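Local coordinates for protein putative aminomethyltransferase (Leptospirillum rubarum, PDB 3TTG) that probably transfers one-carbon units in a folate-dependent reaction, as the T-protein of the glycine cleavage system does, at residues E137-G142 against Q187-I192; E51-K56 against R123-I128; V296-P301 against L339-A344; F242-G247 against G273-S278. One frame throughout, in Å; residues are numbered along the deposited sequence.

Contact 1: residues E137-G142 against Q187-I192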
# COMPACT_ATOMS: atom_id res chain seq x y z
N GLU A 137 11.92 -10.59 -1.46
CA GLU A 137 11.61 -9.16 -1.57
C GLU A 137 12.51 -8.32 -0.62
O GLU A 137 12.82 -8.73 0.50
CB GLU A 137 10.13 -8.90 -1.30
CG GLU A 137 9.67 -7.51 -1.71
CD GLU A 137 8.20 -7.16 -1.50
OE1 GLU A 137 7.45 -7.99 -0.95
OE2 GLU A 137 7.84 -5.99 -1.75
N ILE A 138 13.04 -7.23 -1.14
CA ILE A 138 13.80 -6.24 -0.35
C ILE A 138 13.13 -4.95 -0.66
O ILE A 138 12.94 -4.65 -1.84
CB ILE A 138 15.32 -6.14 -0.69
CG1 ILE A 138 16.00 -7.50 -0.70
CG2 ILE A 138 16.01 -5.13 0.23
CD1 ILE A 138 17.50 -7.50 -1.16
N ARG A 139 12.82 -4.15 0.36
CA ARG A 139 12.17 -2.86 0.12
C ARG A 139 13.05 -1.70 0.46
O ARG A 139 13.77 -1.70 1.49
CB ARG A 139 10.89 -2.75 0.91
CG ARG A 139 9.90 -3.77 0.46
CD ARG A 139 8.57 -3.58 1.07
NE ARG A 139 7.74 -4.76 0.78
CZ ARG A 139 6.73 -5.20 1.54
NH1 ARG A 139 6.34 -4.52 2.60
NH2 ARG A 139 6.10 -6.33 1.22
N LEU A 140 12.92 -0.63 -0.37
CA LEU A 140 13.63 0.61 -0.18
C LEU A 140 12.63 1.73 -0.02
O LEU A 140 11.64 1.73 -0.75
CB LEU A 140 14.54 0.92 -1.38
CG LEU A 140 15.81 0.07 -1.56
CD1 LEU A 140 16.43 0.38 -2.94
CD2 LEU A 140 16.79 0.33 -0.45
N VAL A 141 12.85 2.67 0.93
CA VAL A 141 11.99 3.84 1.07
C VAL A 141 12.85 5.10 1.22
O VAL A 141 13.94 5.01 1.77
CB VAL A 141 10.98 3.74 2.24
CG1 VAL A 141 10.03 2.56 2.07
CG2 VAL A 141 11.69 3.64 3.59
N GLY A 142 12.32 6.25 0.82
CA GLY A 142 12.99 7.52 1.06
C GLY A 142 13.64 8.18 -0.12
O GLY A 142 13.74 7.59 -1.20
N GLN A 187 9.24 4.77 -3.01
CA GLN A 187 9.15 3.36 -2.52
C GLN A 187 9.51 2.42 -3.62
O GLN A 187 8.94 2.52 -4.70
CB GLN A 187 7.78 2.99 -2.03
CG GLN A 187 7.25 3.80 -0.89
CD GLN A 187 5.84 3.40 -0.58
OE1 GLN A 187 4.87 3.97 -1.12
NE2 GLN A 187 5.68 2.45 0.32
N ALA A 188 10.51 1.57 -3.42
CA ALA A 188 10.86 0.58 -4.40
C ALA A 188 10.87 -0.81 -3.78
O ALA A 188 11.33 -0.98 -2.64
CB ALA A 188 12.22 0.88 -4.99
N ASP A 189 10.32 -1.78 -4.51
CA ASP A 189 10.30 -3.18 -4.11
C ASP A 189 11.13 -3.99 -5.07
O ASP A 189 10.82 -4.07 -6.26
CB ASP A 189 8.91 -3.73 -4.07
CG ASP A 189 7.94 -2.88 -3.26
OD1 ASP A 189 8.36 -2.30 -2.21
OD2 ASP A 189 6.80 -2.73 -3.71
N LEU A 190 12.12 -4.63 -4.54
CA LEU A 190 13.03 -5.43 -5.33
C LEU A 190 12.71 -6.90 -5.13
O LEU A 190 12.79 -7.36 -4.01
CB LEU A 190 14.48 -5.16 -4.90
CG LEU A 190 15.11 -3.80 -5.17
CD1 LEU A 190 14.39 -2.68 -4.44
CD2 LEU A 190 16.56 -3.78 -4.68
N PHE A 191 12.41 -7.65 -6.20
CA PHE A 191 12.19 -9.11 -6.15
C PHE A 191 13.39 -9.76 -6.73
O PHE A 191 13.57 -9.75 -7.95
CB PHE A 191 10.91 -9.45 -6.91
CG PHE A 191 9.70 -8.99 -6.15
CD1 PHE A 191 9.00 -9.85 -5.32
CD2 PHE A 191 9.22 -7.71 -6.31
CE1 PHE A 191 7.87 -9.41 -4.62
CE2 PHE A 191 8.14 -7.26 -5.56
CZ PHE A 191 7.44 -8.14 -4.77
N ILE A 192 14.30 -10.24 -5.85
CA ILE A 192 15.61 -10.75 -6.19
C ILE A 192 15.60 -12.27 -6.31
O ILE A 192 15.11 -12.91 -5.39
CB ILE A 192 16.61 -10.29 -5.08
CG1 ILE A 192 16.56 -8.73 -4.95
CG2 ILE A 192 18.02 -10.77 -5.39
CD1 ILE A 192 16.92 -7.92 -6.29
O HOH W 1 5.63 -5.11 -2.75
O HOH W 2 9.29 0.07 -0.65

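Contact 2: residues E51-K56 against R123-I128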
# COMPACT_ATOMS: atom_id res chain seq x y z
N GLU A 51 -0.36 -15.35 -18.32
CA GLU A 51 -0.00 -15.45 -19.73
C GLU A 51 -1.15 -15.96 -20.54
O GLU A 51 -2.17 -16.39 -19.98
CB GLU A 51 1.21 -16.39 -19.84
CG GLU A 51 0.91 -17.86 -19.72
CD GLU A 51 2.14 -18.76 -19.68
OE1 GLU A 51 2.04 -19.90 -20.19
OE2 GLU A 51 3.20 -18.32 -19.16
N GLY A 52 -1.02 -15.83 -21.85
CA GLY A 52 -2.01 -16.33 -22.79
C GLY A 52 -2.58 -15.23 -23.66
O GLY A 52 -2.49 -14.05 -23.34
N GLU A 53 -3.19 -15.64 -24.75
CA GLU A 53 -3.75 -14.73 -25.74
C GLU A 53 -4.88 -13.85 -25.17
O GLU A 53 -4.98 -12.70 -25.57
CB GLU A 53 -4.26 -15.52 -26.96
CG GLU A 53 -3.07 -15.95 -27.81
CD GLU A 53 -3.46 -16.97 -28.87
OE1 GLU A 53 -4.64 -16.95 -29.29
OE2 GLU A 53 -2.61 -17.82 -29.22
N ASP A 54 -5.67 -14.36 -24.22
CA ASP A 54 -6.77 -13.58 -23.58
C ASP A 54 -6.38 -13.02 -22.21
O ASP A 54 -7.27 -12.59 -21.49
CB ASP A 54 -8.01 -14.45 -23.40
CG ASP A 54 -8.61 -14.97 -24.71
OD1 ASP A 54 -8.41 -14.32 -25.76
OD2 ASP A 54 -9.26 -16.03 -24.67
N ARG A 55 -5.09 -12.92 -21.89
CA ARG A 55 -4.68 -12.43 -20.57
C ARG A 55 -5.20 -11.02 -20.26
O ARG A 55 -5.58 -10.75 -19.14
CB ARG A 55 -3.14 -12.48 -20.39
CG ARG A 55 -2.36 -11.54 -21.27
CD ARG A 55 -0.89 -11.84 -21.30
NE ARG A 55 -0.14 -10.89 -22.14
CZ ARG A 55 -0.08 -10.90 -23.47
NH1 ARG A 55 -0.76 -11.79 -24.18
NH2 ARG A 55 0.65 -10.00 -24.10
N LYS A 56 -5.22 -10.15 -21.26
CA LYS A 56 -5.54 -8.73 -21.08
C LYS A 56 -7.03 -8.53 -20.82
O LYS A 56 -7.41 -7.89 -19.88
CB LYS A 56 -5.08 -7.92 -22.32
CG LYS A 56 -3.55 -7.83 -22.46
CD LYS A 56 -2.97 -6.44 -22.07
CE LYS A 56 -1.54 -6.23 -22.54
NZ LYS A 56 -0.55 -6.34 -21.41
N ARG A 123 -12.66 -22.21 -21.79
CA ARG A 123 -12.02 -21.85 -23.05
C ARG A 123 -11.47 -20.41 -23.05
O ARG A 123 -11.26 -19.84 -24.12
CB ARG A 123 -12.94 -22.11 -24.28
CG ARG A 123 -13.21 -23.60 -24.56
CD ARG A 123 -14.28 -23.81 -25.64
NE ARG A 123 -13.78 -23.48 -26.98
CZ ARG A 123 -14.42 -22.77 -27.92
NH1 ARG A 123 -15.63 -22.27 -27.69
NH2 ARG A 123 -13.84 -22.56 -29.10
N THR A 124 -11.19 -19.83 -21.88
CA THR A 124 -10.51 -18.54 -21.82
C THR A 124 -9.01 -18.87 -22.01
O THR A 124 -8.50 -19.78 -21.38
CB THR A 124 -10.86 -17.75 -20.54
OG1 THR A 124 -12.21 -17.31 -20.65
CG2 THR A 124 -9.97 -16.55 -20.34
N LYS A 125 -8.32 -18.16 -22.92
CA LYS A 125 -6.92 -18.42 -23.24
C LYS A 125 -6.01 -17.63 -22.31
O LYS A 125 -5.42 -16.63 -22.70
CB LYS A 125 -6.64 -18.09 -24.72
CG LYS A 125 -7.45 -18.90 -25.69
CD LYS A 125 -7.10 -18.56 -27.13
CE LYS A 125 -7.95 -19.33 -28.12
NZ LYS A 125 -7.71 -20.79 -28.04
N ALA A 126 -5.96 -18.04 -21.05
CA ALA A 126 -5.11 -17.42 -20.05
C ALA A 126 -4.66 -18.51 -19.10
O ALA A 126 -5.40 -19.46 -18.88
CB ALA A 126 -5.83 -16.29 -19.31
N LYS A 127 -3.48 -18.39 -18.54
CA LYS A 127 -2.91 -19.34 -17.61
C LYS A 127 -2.26 -18.56 -16.47
O LYS A 127 -1.63 -17.55 -16.73
CB LYS A 127 -1.87 -20.26 -18.35
CG LYS A 127 -0.80 -20.97 -17.48
CD LYS A 127 -1.35 -22.14 -16.64
CE LYS A 127 -0.29 -23.06 -16.03
NZ LYS A 127 0.30 -22.56 -14.74
N ILE A 128 -2.41 -19.02 -15.23
CA ILE A 128 -1.87 -18.35 -14.06
C ILE A 128 -0.72 -19.18 -13.50
O ILE A 128 -0.86 -20.39 -13.38
CB ILE A 128 -2.98 -18.13 -12.99
CG1 ILE A 128 -4.10 -17.24 -13.56
CG2 ILE A 128 -2.39 -17.50 -11.71
CD1 ILE A 128 -5.41 -17.56 -12.97

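Contact 3: residues V296-P301 against L339-A344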
# COMPACT_ATOMS: atom_id res chain seq x y z
N VAL A 296 -10.97 -0.32 16.16
CA VAL A 296 -11.56 0.23 17.37
C VAL A 296 -12.55 1.29 16.98
O VAL A 296 -12.22 2.21 16.21
CB VAL A 296 -10.54 0.84 18.37
CG1 VAL A 296 -11.18 0.95 19.77
CG2 VAL A 296 -9.30 0.01 18.44
N THR A 297 -13.72 1.24 17.61
CA THR A 297 -14.75 2.26 17.40
C THR A 297 -14.37 3.59 18.04
O THR A 297 -13.83 3.60 19.14
CB THR A 297 -16.07 1.78 17.98
OG1 THR A 297 -16.33 0.62 17.25
CG2 THR A 297 -17.22 2.78 17.81
N LEU A 298 -14.63 4.68 17.33
CA LEU A 298 -14.42 6.03 17.81
C LEU A 298 -15.78 6.63 18.08
O LEU A 298 -16.70 6.38 17.32
CB LEU A 298 -13.60 6.88 16.82
CG LEU A 298 -12.20 6.37 16.50
CD1 LEU A 298 -11.59 7.14 15.39
CD2 LEU A 298 -11.32 6.44 17.72
N PHE A 299 -15.91 7.41 19.15
CA PHE A 299 -17.18 8.01 19.56
C PHE A 299 -17.12 9.51 19.57
O PHE A 299 -16.10 10.10 19.94
CB PHE A 299 -17.56 7.52 20.98
CG PHE A 299 -17.82 6.03 21.03
CD1 PHE A 299 -19.08 5.52 20.78
CD2 PHE A 299 -16.80 5.15 21.36
CE1 PHE A 299 -19.32 4.13 20.82
CE2 PHE A 299 -17.03 3.77 21.38
CZ PHE A 299 -18.28 3.27 21.10
N ASN A 300 -18.25 10.13 19.25
CA ASN A 300 -18.46 11.57 19.32
C ASN A 300 -18.64 11.98 20.81
O ASN A 300 -19.61 11.52 21.44
CB ASN A 300 -19.74 11.90 18.49
CG ASN A 300 -20.17 13.35 18.46
OD1 ASN A 300 -19.49 14.26 18.96
ND2 ASN A 300 -21.33 13.60 17.86
N PRO A 301 -17.74 12.83 21.38
CA PRO A 301 -17.88 13.24 22.79
C PRO A 301 -19.20 13.96 23.15
O PRO A 301 -19.60 13.85 24.28
CB PRO A 301 -16.67 14.17 23.01
CG PRO A 301 -15.77 13.91 21.92
CD PRO A 301 -16.56 13.46 20.77
N LEU A 339 -12.20 12.90 19.13
CA LEU A 339 -13.06 11.72 19.29
C LEU A 339 -12.56 10.89 20.47
O LEU A 339 -11.41 11.02 20.89
CB LEU A 339 -13.13 10.83 18.04
CG LEU A 339 -13.69 11.41 16.68
CD1 LEU A 339 -15.01 12.14 16.89
CD2 LEU A 339 -12.65 12.24 15.92
N LEU A 340 -13.41 10.00 20.97
CA LEU A 340 -13.06 9.15 22.08
C LEU A 340 -12.97 7.69 21.69
O LEU A 340 -13.82 7.15 20.98
CB LEU A 340 -14.13 9.31 23.15
CG LEU A 340 -14.18 10.66 23.81
CD1 LEU A 340 -15.52 10.86 24.48
CD2 LEU A 340 -13.08 10.81 24.81
N LEU A 341 -11.98 7.04 22.24
CA LEU A 341 -11.87 5.59 22.19
C LEU A 341 -12.83 4.97 23.27
O LEU A 341 -13.39 5.72 24.10
CB LEU A 341 -10.40 5.19 22.40
CG LEU A 341 -9.51 5.42 21.17
CD1 LEU A 341 -8.07 5.52 21.60
CD2 LEU A 341 -9.69 4.29 20.14
N PRO A 342 -13.06 3.64 23.26
CA PRO A 342 -14.03 3.05 24.21
C PRO A 342 -13.71 3.27 25.71
O PRO A 342 -14.61 3.34 26.56
CB PRO A 342 -14.03 1.56 23.86
CG PRO A 342 -13.61 1.51 22.40
CD PRO A 342 -12.62 2.65 22.25
N ASP A 343 -12.41 3.38 26.03
CA ASP A 343 -11.94 3.63 27.41
C ASP A 343 -11.78 5.15 27.76
O ASP A 343 -11.25 5.52 28.82
CB ASP A 343 -10.62 2.91 27.61
CG ASP A 343 -9.42 3.47 26.88
OD1 ASP A 343 -9.61 4.31 25.90
OD2 ASP A 343 -8.29 3.07 27.22
N ALA A 344 -12.24 6.00 26.82
CA ALA A 344 -12.29 7.44 26.86
C ALA A 344 -10.93 8.14 26.64
O ALA A 344 -10.87 9.34 26.81
CB ALA A 344 -12.97 7.94 28.10

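Contact 4: residues F242-G247 against G273-S278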
# COMPACT_ATOMS: atom_id res chain seq x y z
N PHE A 242 -14.75 0.67 0.63
CA PHE A 242 -14.75 1.00 -0.80
C PHE A 242 -13.48 1.68 -1.16
O PHE A 242 -12.94 2.40 -0.32
CB PHE A 242 -15.87 1.94 -1.15
CG PHE A 242 -17.27 1.41 -0.91
CD1 PHE A 242 -17.72 0.28 -1.56
CD2 PHE A 242 -18.16 2.11 -0.12
CE1 PHE A 242 -19.03 -0.18 -1.38
CE2 PHE A 242 -19.47 1.65 0.06
CZ PHE A 242 -19.90 0.53 -0.61
N PRO A 243 -13.00 1.57 -2.41
CA PRO A 243 -11.77 2.31 -2.82
C PRO A 243 -11.83 3.82 -2.56
O PRO A 243 -10.85 4.41 -2.08
CB PRO A 243 -11.71 2.03 -4.34
CG PRO A 243 -12.35 0.75 -4.50
CD PRO A 243 -13.53 0.76 -3.55
N ALA A 244 -12.96 4.46 -2.85
CA ALA A 244 -13.09 5.92 -2.60
C ALA A 244 -13.08 6.26 -1.10
O ALA A 244 -12.51 7.28 -0.72
CB ALA A 244 -14.32 6.46 -3.23
N GLU A 245 -13.64 5.39 -0.24
CA GLU A 245 -13.52 5.61 1.21
C GLU A 245 -12.06 5.61 1.63
O GLU A 245 -11.64 6.42 2.43
CB GLU A 245 -14.26 4.53 1.98
CG GLU A 245 -15.75 4.65 1.82
CD GLU A 245 -16.48 3.59 2.61
OE1 GLU A 245 -16.00 2.43 2.70
OE2 GLU A 245 -17.57 3.92 3.13
N ALA A 246 -11.28 4.68 1.08
CA ALA A 246 -9.83 4.57 1.33
C ALA A 246 -8.95 5.67 0.71
O ALA A 246 -7.75 5.72 1.01
CB ALA A 246 -9.34 3.22 0.87
N GLY A 247 -9.52 6.62 -0.05
CA GLY A 247 -8.75 7.67 -0.69
C GLY A 247 -7.87 7.17 -1.84
O GLY A 247 -6.91 7.85 -2.20
N GLY A 273 -23.82 9.04 -5.55
CA GLY A 273 -23.77 8.74 -4.15
C GLY A 273 -22.95 9.72 -3.37
O GLY A 273 -22.35 10.67 -3.91
N HIS A 274 -22.99 9.50 -2.06
CA HIS A 274 -22.34 10.36 -1.09
C HIS A 274 -21.39 9.51 -0.30
O HIS A 274 -21.75 8.41 0.16
CB HIS A 274 -23.40 11.06 -0.19
CG HIS A 274 -24.73 11.19 -0.87
ND1 HIS A 274 -25.04 12.28 -1.65
CD2 HIS A 274 -25.74 10.29 -0.95
CE1 HIS A 274 -26.24 12.04 -2.16
NE2 HIS A 274 -26.70 10.84 -1.78
N LEU A 275 -20.17 10.02 -0.16
CA LEU A 275 -19.15 9.36 0.60
C LEU A 275 -19.43 9.65 2.10
O LEU A 275 -19.34 10.80 2.54
CB LEU A 275 -17.78 9.87 0.13
CG LEU A 275 -16.63 8.96 0.49
CD1 LEU A 275 -16.49 7.86 -0.51
CD2 LEU A 275 -15.33 9.75 0.72
N ASN A 276 -19.81 8.63 2.85
CA ASN A 276 -20.18 8.77 4.26
C ASN A 276 -18.96 8.84 5.20
O ASN A 276 -19.04 9.44 6.27
CB ASN A 276 -21.05 7.59 4.69
CG ASN A 276 -22.42 7.57 4.03
OD1 ASN A 276 -23.09 8.60 3.90
ND2 ASN A 276 -22.88 6.39 3.65
N ARG A 277 -17.87 8.16 4.83
CA ARG A 277 -16.68 8.14 5.63
C ARG A 277 -15.47 8.19 4.73
O ARG A 277 -15.58 7.88 3.54
CB ARG A 277 -16.68 6.94 6.55
CG ARG A 277 -16.79 5.64 5.84
CD ARG A 277 -16.98 4.53 6.80
NE ARG A 277 -17.12 3.26 6.10
CZ ARG A 277 -17.18 2.08 6.70
NH1 ARG A 277 -17.11 2.00 8.03
NH2 ARG A 277 -17.30 0.97 5.98
N SER A 278 -14.34 8.64 5.27
CA SER A 278 -13.11 8.82 4.50
C SER A 278 -11.89 8.53 5.34
O SER A 278 -11.91 8.71 6.55
CB SER A 278 -13.02 10.22 3.91
OG SER A 278 -13.10 11.19 4.93

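Contact 1: residues E137-G142 against Q187-I192
Glu-137 OE2, which rests against CB of Asp-189, is gripped by two donors: Arg-139 NE reaches it over 2.8 Å and an ordered water over 2.6 Å. The same water gives a weak second bond to Asp-189 OD2, so it bridges two carboxylates that lie side by side with their planes 81° apart. Arg-139 holds Glu-137 side-on, NE to OE2 and NH2 to OE1, and meets both oxygens from above the carboxylate plane. Its NE also makes a long salt bridge of 3.9 Å to Asp-189 OD1, while the strongest polar partner of the aspartate is His-174, bonded to OD2. Because CG of Glu-137 stands anti to the backbone N (chi1 -166°), the chain runs along Phe-191 and CG lies over one face of the ring, 4.0 Å from its centroid, as a CH-pi contact.

Beneath these groups strands 135-141 and 187-193 pair antiparallel as neighbours inside the mixed sheet of the folate-binding domain, through bonds such as Leu-140 N to Ala-188 O at 2.8 Å. Ile-138, Leu-140, Ala-188 and Leu-190 form an apolar face on which helices 145-152 and 197-211 pack; Ala-188 is short enough to fit under Thr-145. Arg-139 chiefly serves Glu-137; the two acids nevertheless come within 3.8 Å (Glu-137 OE2 to Asp-189 OD1), a repulsion that Arg-139, His-174 and the water probably offset.

Contact 2: residues E51-K56 against R123-I128
Glu-51 pairs with Lys-127 as an antiparallel hydrogen-bonded pair, joining strand 48-51 to 127-130, an outermost strand of a five-stranded antiparallel sheet. Glu-51 N gives to Lys-127 O at 3.0 Å, and Lys-127 N returns a bond to Glu-51 O at 2.8 Å. Their side chains run side by side, touching through Glu-51 CG and Lys-127 CB, but the charged ends stay apart.

Gly-52 opens a type I beta turn that leads into helix 55-60. Any side chain here would strike Lys-125 O and Ala-126 CA, so glycine is required. Glu-53 lays OE1 against CD of Lys-125, 3.6 Å away.

Asp-54 grips Lys-125 twice. Its N donates to Lys-125 O at 2.7 Å; its CG lies beside the backbone N, opposite the carbonyl carbon (chi1 -62°), which brings OD2 within 2.9 Å of Lys-125 N as acceptor. Although Asp-54 holds the N-cap position, its carboxylate makes no capping bond and instead fastens the inverse gamma turn centred on Lys-125. With an alanine here, Lys-125 N would probably lose its acceptor and the turn would be freer to shift.

Arg-55 closes the turn: its backbone N and its NH1, the latter at 3.0 Å, reach Gly-52 O from opposite faces of the carbonyl plane.

Contact 3: residues V296-P301 against L339-A344
Phe-299 and Leu-340 exchange two backbone hydrogen bonds: Phe-299 N gives to Leu-340 O at 2.8 Å, and Leu-340 N gives to Phe-299 O at 2.9 Å. The two residues form an antiparallel hydrogen-bonded pair, each donor in the plane of the carbonyl it meets. Leu-340 O also receives a CA-H...O contact from Leu-298 CA at 3.4 Å, and the Phe-299 ring turns its edge to the same oxygen. Thr-297 O, by contrast, is buried without a polar partner; Pro-342, whose CD packs against it, has no N-H to offer.

This single bridge links strands 296-299 and 338-340, the two outermost strands of a six-stranded antiparallel sheet, and so closes that sheet into the C-terminal barrel of the T-protein family.

The buried side is lined by branched aliphatic residues. Leu-298 and Leu-341 lie side by side, with Leu-298 CD2 3.6 Å from Leu-341 CD2, and Val-347 of strand 346-350 touches both. At the rim, Val-296 turns CG1 to the side away from its own N (chi1 -161°), and this methyl presses tightly on Pro-342 CD at 3.3 Å. That proline suits the second place of the type I turn from Leu-341 to Ala-344, where its ring fixes phi near -60°. On the outer side, Thr-297 CG2 covers one face of the Phe-299 ring, while the Pro-301 ring crosses the end of Leu-340, Pro-301 CB lying 3.8 Å from Leu-340 CD1.

Contact 4: residues F242-G247 against G273-S278
Arg-277 NE donates to Glu-245 OE2 at 3.1 Å in a nearly straight hydrogen bond (162° at the proton) that is also a salt bridge. The oxygen sits at the guanidinium edge, in its plane, but is itself approached from above the carboxylate plane, and the two flat groups are turned 65° to each other. The other oxygen, OE1, accepts from Phe-242 N at 3.0 Å, so both oxygens of the carboxylate are engaged, which restrains its rotation. A glutamine in place of Glu-245 would probably leave Arg-277 without its countercharge and, having one acceptor oxygen, would be unlikely to serve both Arg-277 NE and Phe-242 N.

Between the backbones there is a CA-H...O contact, Ser-278 CA to Glu-245 O at 3.5 Å. Arg-277 O is buried with no polar partner and faces Glu-245 CG instead, at 3.7 Å.

The apolar contacts gather at Leu-275. A chi1 of -161° swings its branch beside its carbonyl carbon and brings CD1 to Ala-244 CB at 3.8 Å and to Glu-245 CG at 4.0 Å. The small methyl of Ala-244 lets this branch come close, and Leu-269 of helix 263-271 touches both residues.

Tyr-327 of strand 321-329 packs on Glu-245 as well. This is consistent with an interdomain junction: a turn in the folate-binding region abuts the start of strand 277-284 of the C-terminal barrel.

Overall arrangement
Along the chain the contacts do not interlock: contact 2 closes before contact 1 opens, and contacts 4 and 3 follow in that order. Contacts 1 and 2 belong to the folate-binding domain but to different sheets, with centres about 29 Å apart; strand 127-130 of contact 2 is followed directly by strand 135-141 of contact 1. Contacts 3 and 4 both reach the six-stranded sheet of the C-terminal barrel, their centres about 21 Å apart. The widest gap, about 49 Å between centres, separates contacts 2 and 3 on opposite sides of the chain's centre. Contact 4 appears to join the folate-binding region to the barrel, while contacts 1, 2 and 3 each lie within one of these regions.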